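Local coordinates for hypothetical protein Atu2299 (Agrobacterium tumefaciens, PDB 2HLY) that is of unknown function but belongs to the DUF2026 family, which is grouped with the papain-like (clan CA) cysteine peptidases, at residues Q48-K53 against N171-S176; R122-M127 against F140-E145. One frame throughout, in Å; residues are numbered along the deposited sequence.

Contact 1. Residues Q48-K53 against N171-S176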
loop_
_atom_site.group_PDB
_atom_site.type_symbol
_atom_site.label_atom_id
_atom_site.label_comp_id
_atom_site.label_asym_id
_atom_site.label_seq_id
_atom_site.Cartn_x
_atom_site.Cartn_y
_atom_site.Cartn_z
ATOM N N GLN A 48 7.695 13.140 -0.098
ATOM C CA GLN A 48 9.059 13.523 -0.493
ATOM C C GLN A 48 9.215 13.833 -1.974
ATOM O O GLN A 48 9.986 14.732 -2.340
ATOM C CB GLN A 48 10.064 12.436 -0.070
ATOM C CG GLN A 48 10.269 12.329 1.427
ATOM C CD GLN A 48 10.920 13.574 1.994
ATOM O OE1 GLN A 48 11.849 14.116 1.402
ATOM N NE2 GLN A 48 10.413 14.052 3.133
ATOM N N HIS A 49 8.500 13.096 -2.825
ATOM C CA HIS A 49 8.625 13.242 -4.285
ATOM C C HIS A 49 7.525 14.029 -4.989
ATOM O O HIS A 49 7.757 14.547 -6.094
ATOM C CB HIS A 49 8.729 11.868 -4.936
ATOM C CG HIS A 49 10.027 11.185 -4.675
ATOM N ND1 HIS A 49 11.083 11.241 -5.557
ATOM C CD2 HIS A 49 10.445 10.441 -3.625
ATOM C CE1 HIS A 49 12.088 10.528 -5.075
ATOM N NE2 HIS A 49 11.727 10.038 -3.901
ATOM N N TYR A 50 6.344 14.095 -4.377
ATOM C CA TYR A 50 5.174 14.744 -4.998
ATOM C C TYR A 50 4.696 15.974 -4.234
ATOM O O TYR A 50 3.837 16.722 -4.725
ATOM C CB TYR A 50 4.013 13.742 -5.155
ATOM C CG TYR A 50 4.290 12.663 -6.165
ATOM C CD1 TYR A 50 3.769 12.750 -7.458
ATOM C CD2 TYR A 50 5.091 11.562 -5.845
ATOM C CE1 TYR A 50 4.037 11.773 -8.415
ATOM C CE2 TYR A 50 5.350 10.583 -6.776
ATOM C CZ TYR A 50 4.819 10.683 -8.068
ATOM O OH TYR A 50 5.097 9.702 -8.992
ATOM N N LYS A 51 5.254 16.181 -3.036
ATOM C CA LYS A 51 5.015 17.395 -2.243
ATOM C C LYS A 51 3.547 17.564 -1.932
ATOM O O LYS A 51 3.012 18.673 -1.971
ATOM C CB LYS A 51 5.540 18.650 -2.961
ATOM C CG LYS A 51 6.926 18.493 -3.548
ATOM C CD LYS A 51 7.960 18.229 -2.485
ATOM C CE LYS A 51 8.480 19.533 -1.891
ATOM N NZ LYS A 51 9.489 19.260 -0.839
ATOM N N VAL A 52 2.891 16.449 -1.651
ATOM C CA VAL A 52 1.507 16.488 -1.214
ATOM C C VAL A 52 1.439 15.996 0.214
ATOM O O VAL A 52 2.300 15.250 0.670
ATOM C CB VAL A 52 0.608 15.622 -2.120
ATOM C CG1 VAL A 52 0.541 16.226 -3.528
ATOM C CG2 VAL A 52 1.128 14.179 -2.176
ATOM N N LYS A 53 0.415 16.426 0.936
ATOM C CA LYS A 53 0.159 15.820 2.222
ATOM C C LYS A 53 -0.387 14.443 1.886
ATOM O O LYS A 53 -1.247 14.278 1.005
ATOM C CB LYS A 53 -0.810 16.654 3.064
ATOM C CG LYS A 53 -0.117 17.730 3.901
ATOM C CD LYS A 53 0.346 18.915 3.063
ATOM C CE LYS A 53 0.757 20.092 3.950
ATOM N NZ LYS A 53 2.143 19.941 4.498
ATOM N N ASN A 171 14.800 6.991 -1.427
ATOM C CA ASN A 171 15.989 7.244 -2.233
ATOM C C ASN A 171 16.132 6.331 -3.454
ATOM O O ASN A 171 16.798 6.704 -4.437
ATOM C CB ASN A 171 17.206 7.255 -1.330
ATOM C CG ASN A 171 17.332 8.577 -0.601
ATOM O OD1 ASN A 171 17.588 9.606 -1.217
ATOM N ND2 ASN A 171 17.114 8.564 0.699
ATOM N N TRP A 172 15.482 5.170 -3.408
ATOM C CA TRP A 172 15.448 4.214 -4.522
ATOM C C TRP A 172 14.461 4.688 -5.602
ATOM O O TRP A 172 14.767 4.661 -6.802
ATOM C CB TRP A 172 14.994 2.847 -4.021
ATOM C CG TRP A 172 15.471 1.666 -4.848
ATOM C CD1 TRP A 172 15.977 1.676 -6.131
ATOM C CD2 TRP A 172 15.450 0.304 -4.430
ATOM N NE1 TRP A 172 16.310 0.380 -6.513
ATOM C CE2 TRP A 172 15.977 -0.477 -5.496
ATOM C CE3 TRP A 172 15.046 -0.340 -3.247
ATOM C CZ2 TRP A 172 16.121 -1.867 -5.402
ATOM C CZ3 TRP A 172 15.176 -1.722 -3.156
ATOM C CH2 TRP A 172 15.705 -2.474 -4.240
ATOM N N PHE A 173 13.265 5.089 -5.169
ATOM C CA PHE A 173 12.231 5.539 -6.097
ATOM C C PHE A 173 12.672 6.747 -6.919
ATOM O O PHE A 173 13.206 7.698 -6.364
ATOM C CB PHE A 173 10.940 5.885 -5.339
ATOM C CG PHE A 173 9.899 6.527 -6.218
ATOM C CD1 PHE A 173 9.142 5.744 -7.098
ATOM C CD2 PHE A 173 9.725 7.909 -6.224
ATOM C CE1 PHE A 173 8.197 6.336 -7.926
ATOM C CE2 PHE A 173 8.793 8.515 -7.058
ATOM C CZ PHE A 173 8.019 7.725 -7.918
ATOM N N ARG A 174 12.425 6.690 -8.231
ATOM C CA ARG A 174 12.586 7.823 -9.152
ATOM C C ARG A 174 11.361 7.828 -10.048
ATOM O O ARG A 174 10.859 6.757 -10.415
ATOM C CB ARG A 174 13.837 7.667 -10.026
ATOM C CG ARG A 174 15.139 7.674 -9.253
ATOM C CD ARG A 174 16.340 7.325 -10.111
ATOM N NE ARG A 174 17.475 7.145 -9.210
ATOM C CZ ARG A 174 18.416 8.060 -8.980
ATOM N NH1 ARG A 174 19.392 7.792 -8.118
ATOM N NH2 ARG A 174 18.407 9.219 -9.626
ATOM N N LYS A 175 10.890 9.014 -10.415
ATOM C CA LYS A 175 9.759 9.076 -11.352
ATOM C C LYS A 175 10.208 8.605 -12.734
ATOM O O LYS A 175 11.338 8.859 -13.161
ATOM C CB LYS A 175 9.173 10.481 -11.440
ATOM C CG LYS A 175 8.541 10.954 -10.154
ATOM C CD LYS A 175 8.031 12.370 -10.273
ATOM C CE LYS A 175 7.648 12.942 -8.929
ATOM N NZ LYS A 175 7.118 14.313 -9.070
ATOM N N SER A 176 9.320 7.900 -13.426
ATOM C CA SER A 176 9.583 7.485 -14.802
ATOM C C SER A 176 9.857 8.716 -15.681
ATOM O O SER A 176 9.244 9.764 -15.480
ATOM C CB SER A 176 8.389 6.691 -15.350
ATOM O OG SER A 176 8.671 6.178 -16.640
#

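Contact 2. Residues R122-M127 against F140-E145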
loop_
_atom_site.group_PDB
_atom_site.type_symbol
_atom_site.label_atom_id
_atom_site.label_comp_id
_atom_site.label_asym_id
_atom_site.label_seq_id
_atom_site.Cartn_x
_atom_site.Cartn_y
_atom_site.Cartn_z
ATOM N N ARG A 122 -7.939 5.930 -6.585
ATOM C CA ARG A 122 -9.273 6.451 -6.936
ATOM C C ARG A 122 -9.608 7.652 -6.046
ATOM O O ARG A 122 -9.116 7.738 -4.920
ATOM C CB ARG A 122 -10.348 5.370 -6.765
ATOM C CG ARG A 122 -10.147 4.083 -7.590
ATOM C CD ARG A 122 -11.451 3.270 -7.712
ATOM N NE ARG A 122 -12.452 4.061 -8.422
ATOM C CZ ARG A 122 -13.748 4.145 -8.105
ATOM N NH1 ARG A 122 -14.268 3.455 -7.080
ATOM N NH2 ARG A 122 -14.541 4.945 -8.805
ATOM N N PRO A 123 -10.473 8.567 -6.525
ATOM C CA PRO A 123 -10.819 9.705 -5.670
ATOM C C PRO A 123 -11.562 9.244 -4.411
ATOM O O PRO A 123 -12.438 8.390 -4.491
ATOM C CB PRO A 123 -11.754 10.558 -6.554
ATOM C CG PRO A 123 -11.457 10.119 -7.975
ATOM C CD PRO A 123 -11.142 8.636 -7.838
ATOM N N LEU A 124 -11.213 9.811 -3.261
ATOM C CA LEU A 124 -11.962 9.491 -2.039
ATOM C C LEU A 124 -13.441 9.840 -2.192
ATOM O O LEU A 124 -14.322 9.175 -1.619
ATOM C CB LEU A 124 -11.373 10.236 -0.837
ATOM C CG LEU A 124 -10.172 9.579 -0.171
ATOM C CD1 LEU A 124 -9.476 10.595 0.722
ATOM C CD2 LEU A 124 -10.621 8.376 0.634
ATOM N N SER A 125 -13.709 10.882 -2.985
ATOM C CA SER A 125 -15.077 11.323 -3.265
ATOM C C SER A 125 -15.924 10.249 -3.969
ATOM O O SER A 125 -17.144 10.338 -4.006
ATOM C CB SER A 125 -15.037 12.602 -4.103
ATOM O OG SER A 125 -14.292 12.398 -5.289
ATOM N N ALA A 126 -15.260 9.243 -4.532
ATOM C CA ALA A 126 -15.929 8.119 -5.182
ATOM C C ALA A 126 -16.268 6.954 -4.232
ATOM O O ALA A 126 -16.869 5.955 -4.650
ATOM C CB ALA A 126 -15.073 7.616 -6.356
ATOM N N MET A 127 -15.884 7.078 -2.964
ATOM C CA MET A 127 -16.125 5.994 -1.997
ATOM C C MET A 127 -17.584 5.577 -1.895
ATOM O O MET A 127 -18.493 6.418 -1.863
ATOM C CB MET A 127 -15.621 6.371 -0.602
ATOM C CG MET A 127 -15.535 5.155 0.323
ATOM S SD MET A 127 -14.885 5.585 1.929
ATOM C CE MET A 127 -16.318 6.218 2.776
ATOM N N PHE A 140 -15.085 0.799 -3.527
ATOM C CA PHE A 140 -14.359 0.620 -2.282
ATOM C C PHE A 140 -15.075 1.294 -1.144
ATOM O O PHE A 140 -15.829 2.254 -1.341
ATOM C CB PHE A 140 -12.926 1.164 -2.374
ATOM C CG PHE A 140 -12.838 2.682 -2.499
ATOM C CD1 PHE A 140 -12.373 3.441 -1.436
ATOM C CD2 PHE A 140 -13.185 3.334 -3.680
ATOM C CE1 PHE A 140 -12.265 4.843 -1.539
ATOM C CE2 PHE A 140 -13.074 4.730 -3.790
ATOM C CZ PHE A 140 -12.632 5.479 -2.728
ATOM N N PHE A 141 -14.855 0.758 0.051
ATOM C CA PHE A 141 -15.393 1.379 1.247
ATOM C C PHE A 141 -14.345 1.311 2.341
ATOM O O PHE A 141 -13.761 0.251 2.585
ATOM C CB PHE A 141 -16.696 0.707 1.704
ATOM C CG PHE A 141 -17.197 1.247 3.009
ATOM C CD1 PHE A 141 -17.814 2.498 3.070
ATOM C CD2 PHE A 141 -17.010 0.519 4.189
ATOM C CE1 PHE A 141 -18.243 3.020 4.302
ATOM C CE2 PHE A 141 -17.447 1.025 5.418
ATOM C CZ PHE A 141 -18.043 2.275 5.475
ATOM N N TYR A 142 -14.141 2.443 3.004
ATOM C CA TYR A 142 -13.210 2.559 4.128
ATOM C C TYR A 142 -13.907 3.094 5.370
ATOM O O TYR A 142 -14.716 4.041 5.284
ATOM C CB TYR A 142 -12.121 3.578 3.819
ATOM C CG TYR A 142 -11.157 3.266 2.713
ATOM C CD1 TYR A 142 -10.815 1.953 2.371
ATOM C CD2 TYR A 142 -10.561 4.313 2.010
ATOM C CE1 TYR A 142 -9.873 1.693 1.350
ATOM C CE2 TYR A 142 -9.635 4.067 0.995
ATOM C CZ TYR A 142 -9.308 2.761 0.667
ATOM O OH TYR A 142 -8.366 2.533 -0.311
ATOM N N ARG A 143 -13.584 2.506 6.521
ATOM C CA ARG A 143 -13.891 3.140 7.799
ATOM C C ARG A 143 -12.615 3.265 8.593
ATOM O O ARG A 143 -12.080 2.262 9.097
ATOM C CB ARG A 143 -14.951 2.384 8.595
ATOM C CG ARG A 143 -15.301 3.117 9.881
ATOM C CD ARG A 143 -16.392 2.439 10.665
ATOM N NE ARG A 143 -15.972 1.138 11.172
ATOM C CZ ARG A 143 -16.565 -0.009 10.846
ATOM N NH1 ARG A 143 -17.609 -0.010 10.024
ATOM N NH2 ARG A 143 -16.122 -1.155 11.347
ATOM N N SER A 144 -12.137 4.500 8.702
ATOM C CA SER A 144 -10.977 4.801 9.517
ATOM C C SER A 144 -11.268 4.498 10.986
ATOM O O SER A 144 -12.316 4.880 11.507
ATOM C CB SER A 144 -10.566 6.272 9.365
ATOM O OG SER A 144 -9.408 6.528 10.151
ATOM N N GLU A 145 -10.316 3.829 11.631
ATOM C CA GLU A 145 -10.363 3.554 13.066
ATOM C C GLU A 145 -9.107 4.146 13.704
ATOM O O GLU A 145 -8.115 3.435 13.928
ATOM C CB GLU A 145 -10.457 2.058 13.302
ATOM C CG GLU A 145 -11.751 1.472 12.765
ATOM C CD GLU A 145 -12.934 1.680 13.705
ATOM O OE1 GLU A 145 -12.770 2.327 14.777
ATOM O OE2 GLU A 145 -14.034 1.182 13.373
HETATM O O HOH W 1 -16.662 3.159 -4.875
#

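Contact 1. Residues Q48-K53 against N171-S176
His49 and Phe173 meet as a T-shaped aromatic pair, with Phe173 supplying the edge and His49 the face. Their planes stand at 90° and their centroids lie 4.8 Å apart; Phe173 CD2 sits over the centre of the imidazole, 3.6 Å from His49 CG. CG of Phe173 is anti to its backbone N, and the ring lies against the end of helix 31-50. There the far end of the ring also meets Tyr50, crossing it at about a right angle, with Phe173 CZ 3.7 Å from Tyr50 OH. The imidazole is also held by a hydrogen bond from His49 NE2 to Ala170 O in helix 160-172, just before the second segment.

Lys175 reaches back in the opposite direction to Tyr50, its chain extended beyond CG and laid over one face of the phenol ring. CE makes a CH-pi contact with that face, offset toward the rim and 3.7 Å from Tyr50 CZ. The ammonium continues over the same ring as a cation-pi partner, NZ lying 4.2 Å from the centroid of Tyr50 and 17° off its normal. NZ also donates to the carbonyl of His49, at 3.1 Å from His49 O, and stands 35° out of the plane of that carbonyl.

Phe173 is the first residue to leave helical geometry after helix 160-172. The contact ties the C-terminal ends of two helices together, while Arg15 and Ile16 of helix 10-24 also pack against the Phe173 side chain. The lysine ammonium thus faces both a carbonyl near a helix end and an aromatic ring, an arrangement consistent with its stabilisation by the negative end of the helix dipole and by the pi electrons.

Contact 2. Residues R122-M127 against F140-E145
Met127 and Phe140 form the centre of a mostly apolar contact between the turn that follows strand 120-123 and the start of strand 140-144. The backbone of Met127 lies over one face of the Phe140 ring in a CH-pi contact, CA being 4.0 Å from the centroid, while the rim meets the first segment in plane: Pro123 O is 3.4 Å from Phe140 CZ, and Arg122 NH1 is 3.6 Å from Phe140 CD2. The guanidinium and ring planes are 85° apart.

Strands 120-123 and 140-144 are edge strands of two separate antiparallel sheets, and the short 3-10 turn 124-126 brings Met127 across from one to the other. CG of Met127 is anti to its backbone N (chi1 -166°) and passes Phe140 O; beyond it, SD accepts a weak hydrogen bond from Tyr142 N at 3.4 Å. The sulfur also makes oblique Met-aromatic contacts with Phe140 and Phe141, and Met127 CE touches the Phe141 ring, 4.0 Å from CD1. A water bridges the polar margin, accepting from Arg122 NH1 and Phe140 N, its oxygen 3.1 Å from Phe140 N. Phe140 CD1 lies over one face of the Tyr142 ring, which also stacks with Trp91; the Tyr142 hydroxyl is hydrogen-bonded to that of Tyr63.

Overall arrangement
Contacts 1 and 2 occupy separate parts of one chain, their centres 23 Å apart and their nearest atoms about 9 Å apart, without touching. In sequence both segments of contact 2 fall between 48-53 and 171-176, so contact 1 closes a long excursion of the chain that includes the strands of both larger sheets, whereas contact 2 spans a short connection of loop. Contact 1 belongs to the helices; contact 2 lies between the end of strand 120-123, with its following turn, and strand 140-144. The first segment of contact 1 leads directly into strand 54-58, at the opposite edge of the four-stranded sheet from strand 120-123, and this sheet therefore connects the two regions.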